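Local structure of EGF family domain-containing protein (Toxoplasma gondii, 4Z80) at residues A210-G215 / E288-G293. The protein binds a RON2-family peptide and, as a divergent member of the AMA family, probably takes part in forming the moving junction during host-cell invasion. Numbering follows the deposited sequence.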
ATOM      1  N   ALA A 210       0.413 -18.569  -2.064  1.00 13.98           N
ATOM      2  CA  ALA A 210       1.040 -17.388  -1.476  1.00 13.74           C
ATOM      3  C   ALA A 210       0.017 -16.684  -0.607  1.00 15.31           C
ATOM      4  O   ALA A 210      -1.181 -16.824  -0.838  1.00 16.20           O
ATOM      5  CB  ALA A 210       1.542 -16.457  -2.550  1.00 15.57           C
ATOM      6  N   PHE A 211       0.475 -15.924   0.387  1.00 14.20           N
ATOM      7  CA  PHE A 211      -0.453 -15.119   1.183  1.00 13.36           C
ATOM      8  C   PHE A 211      -0.944 -13.874   0.428  1.00 12.38           C
ATOM      9  O   PHE A 211      -1.938 -13.268   0.823  1.00 14.83           O
ATOM     10  CB  PHE A 211       0.183 -14.673   2.500  1.00 13.73           C
ATOM     11  CG  PHE A 211       0.439 -15.788   3.490  1.00 13.35           C
ATOM     12  CD1 PHE A 211      -0.114 -17.057   3.334  1.00 14.92           C
ATOM     13  CD2 PHE A 211       1.239 -15.554   4.595  1.00 15.54           C
ATOM     14  CE1 PHE A 211       0.134 -18.053   4.271  1.00 14.98           C
ATOM     15  CE2 PHE A 211       1.490 -16.548   5.523  1.00 15.80           C
ATOM     16  CZ  PHE A 211       0.938 -17.795   5.360  1.00 14.86           C
ATOM     17  N   HIS A 212      -0.239 -13.493  -0.637  1.00 13.40           N
ATOM     18  CA  HIS A 212      -0.577 -12.321  -1.438  1.00 14.47           C
ATOM     19  C   HIS A 212       0.098 -12.433  -2.799  1.00 12.94           C
ATOM     20  O   HIS A 212       1.061 -13.182  -2.959  1.00 15.23           O
ATOM     21  CB  HIS A 212      -0.135 -11.039  -0.731  1.00 12.86           C
ATOM     22  CG  HIS A 212       1.347 -10.918  -0.594  1.00 12.49           C
ATOM     23  ND1 HIS A 212       2.094 -10.039  -1.347  1.00 11.35           N
ATOM     24  CD2 HIS A 212       2.224 -11.588   0.188  1.00 14.93           C
ATOM     25  CE1 HIS A 212       3.369 -10.159  -1.020  1.00 11.38           C
ATOM     26  NE2 HIS A 212       3.476 -11.097  -0.094  1.00 14.61           N
ATOM     27  N   GLY A 213      -0.408 -11.685  -3.776  1.00 14.43           N
ATOM     28  CA  GLY A 213       0.148 -11.686  -5.116  1.00 15.44           C
ATOM     29  C   GLY A 213      -0.459 -12.739  -6.015  1.00 18.60           C
ATOM     30  O   GLY A 213      -1.161 -13.636  -5.549  1.00 17.42           O
ATOM     31  N   LYS A 214      -0.184 -12.619  -7.308  1.00 16.53           N
ATOM     32  CA  LYS A 214      -0.717 -13.545  -8.303  1.00 16.08           C
ATOM     33  C   LYS A 214       0.383 -14.356  -8.980  1.00 18.61           C
ATOM     34  O   LYS A 214       0.126 -15.074  -9.953  1.00 21.18           O
ATOM     35  CB  LYS A 214      -1.538 -12.778  -9.337  1.00 19.02           C
ATOM     36  CG  LYS A 214      -2.868 -12.294  -8.760  1.00 25.67           C
ATOM     37  CD  LYS A 214      -3.889 -11.978  -9.827  1.00 23.74           C
ATOM     38  CE  LYS A 214      -5.262 -11.786  -9.210  1.00 27.20           C
ATOM     39  NZ  LYS A 214      -6.322 -11.626 -10.233  1.00 31.22           N
ATOM     40  N   GLY A 215       1.601 -14.257  -8.451  1.00 15.58           N
ATOM     41  CA  GLY A 215       2.701 -15.104  -8.874  1.00 16.65           C
ATOM     42  C   GLY A 215       3.600 -14.484  -9.923  1.00 16.03           C
ATOM     43  O   GLY A 215       3.252 -13.477 -10.552  1.00 17.16           O
ATOM     44  N   GLU A 288      -4.370  -7.865  -9.188  1.00 16.95           N
ATOM     45  CA  GLU A 288      -3.352  -8.325  -8.256  1.00 16.04           C
ATOM     46  C   GLU A 288      -3.215  -7.391  -7.050  1.00 15.02           C
ATOM     47  O   GLU A 288      -3.099  -6.166  -7.205  1.00 16.14           O
ATOM     48  CB  GLU A 288      -1.998  -8.472  -8.947  1.00 17.28           C
ATOM     49  CG  GLU A 288      -0.927  -8.981  -7.994  1.00 16.33           C
ATOM     50  CD  GLU A 288       0.337  -9.421  -8.692  1.00 21.44           C
ATOM     51  OE1 GLU A 288       0.543  -9.035  -9.864  1.00 28.60           O
ATOM     52  OE2 GLU A 288       1.123 -10.160  -8.070  1.00 17.88           O
ATOM     53  N   CYS A 289      -3.226  -7.984  -5.858  1.00 15.41           N
ATOM     54  CA  CYS A 289      -2.958  -7.284  -4.603  1.00 14.72           C
ATOM     55  C   CYS A 289      -1.629  -7.791  -4.058  1.00 14.69           C
ATOM     56  O   CYS A 289      -1.500  -8.973  -3.738  1.00 16.20           O
ATOM     57  CB  CYS A 289      -4.090  -7.515  -3.593  1.00 15.55           C
ATOM     58  SG  CYS A 289      -3.846  -6.786  -1.959  1.00 19.91           S
ATOM     59  N   ARG A 290      -0.642  -6.905  -3.957  1.00 12.79           N
ATOM     60  CA  ARG A 290       0.696  -7.279  -3.497  1.00 12.33           C
ATOM     61  C   ARG A 290       1.050  -6.494  -2.240  1.00 12.77           C
ATOM     62  O   ARG A 290       1.088  -5.269  -2.265  1.00 13.42           O
ATOM     63  CB  ARG A 290       1.732  -7.022  -4.589  1.00 11.86           C
ATOM     64  CG  ARG A 290       3.050  -7.723  -4.350  1.00 13.23           C
ATOM     65  CD  ARG A 290       3.007  -9.149  -4.908  1.00 13.41           C
ATOM     66  NE  ARG A 290       4.229  -9.884  -4.600  1.00 12.50           N
ATOM     67  CZ  ARG A 290       5.398  -9.666  -5.195  1.00 12.84           C
ATOM     68  NH1 ARG A 290       5.501  -8.723  -6.122  1.00 12.14           N
ATOM     69  NH2 ARG A 290       6.462 -10.377  -4.857  1.00 12.16           N
ATOM     70  N   LEU A 291       1.287  -7.200  -1.141  1.00 11.32           N
ATOM     71  CA  LEU A 291       1.713  -6.573   0.103  1.00 10.93           C
ATOM     72  C   LEU A 291       3.150  -6.088  -0.033  1.00 12.57           C
ATOM     73  O   LEU A 291       3.972  -6.766  -0.646  1.00 11.33           O
ATOM     74  CB  LEU A 291       1.603  -7.554   1.269  1.00 11.89           C
ATOM     75  CG  LEU A 291       0.207  -8.122   1.535  1.00 12.00           C
ATOM     76  CD1 LEU A 291       0.286  -9.135   2.660  1.00 14.66           C
ATOM     77  CD2 LEU A 291      -0.807  -7.044   1.859  1.00 15.53           C
ATOM     78  N   LEU A 292       3.428  -4.907   0.520  1.00 11.31           N
ATOM     79  CA  LEU A 292       4.784  -4.368   0.583  1.00 12.84           C
ATOM     80  C   LEU A 292       5.350  -4.617   1.973  1.00 12.62           C
ATOM     81  O   LEU A 292       4.640  -4.515   2.978  1.00 13.47           O
ATOM     82  CB  LEU A 292       4.805  -2.879   0.264  1.00 12.05           C
ATOM     83  CG  LEU A 292       4.210  -2.462  -1.082  1.00 10.67           C
ATOM     84  CD1 LEU A 292       4.236  -0.941  -1.216  1.00 12.96           C
ATOM     85  CD2 LEU A 292       4.947  -3.107  -2.237  1.00 14.70           C
ATOM     86  N   GLY A 293       6.641  -4.922   2.042  1.00 11.19           N
ATOM     87  CA  GLY A 293       7.266  -5.249   3.309  1.00 11.64           C
ATOM     88  C   GLY A 293       7.753  -4.043   4.094  1.00 11.70           C
ATOM     89  O   GLY A 293       8.076  -4.146   5.271  1.00 11.88           O
TER
HETATM   90  O   HOH W   1       3.738 -12.570  -3.515  1.00 14.62           O
HETATM   91  O   HOH W   2       1.487 -11.570 -11.217  1.00 31.19           O
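Two direct hydrogen bonds join the loop 210-215 to segment 288-293, which carries strand 289-291. Gly213 N donates to Cys289 O at 2.9 Å; the donor lies in the carbonyl plane, but the bond is bent (132° at the hydrogen). Lys214 N donates to Glu288 OE2 at 2.9 Å, nearly straight at 164°, and meets the carboxylate from above its plane. His217 NE2 also hydrogen-bonds to Glu288 OE2, so two donors hold this oxygen. Two waters add bridges, one from His212 O to Arg290 NE, the other from Gly215 O to Glu288 OE1. His212 NE2 hydrogen-bonds to Tyr154 O, which would limit rotation of the ring. Lys214 NZ hydrogen-bonds to Thr286 O.

The nonpolar packing centres on His212. Its chi1 of 66° tucks CG between the backbone N and C and brings the ring across Leu291. Leu291 CB lies over one ring face in a CH-pi contact, 3.8 Å from the ring centroid. The extended Lys214 and Glu288 chains run antiparallel side by side, Lys214 CG 3.9 Å from Glu288 CB.

The contact lays a loop on an edge strand of the AMA1-family (PAN clan) region: within this chain, 289-291 is outermost in a four-stranded antiparallel sheet, beside 280-283. Helix 252-262 packs on His212, Cys289 and Leu291, and the Cys289-Cys255 disulfide ties it to the strand.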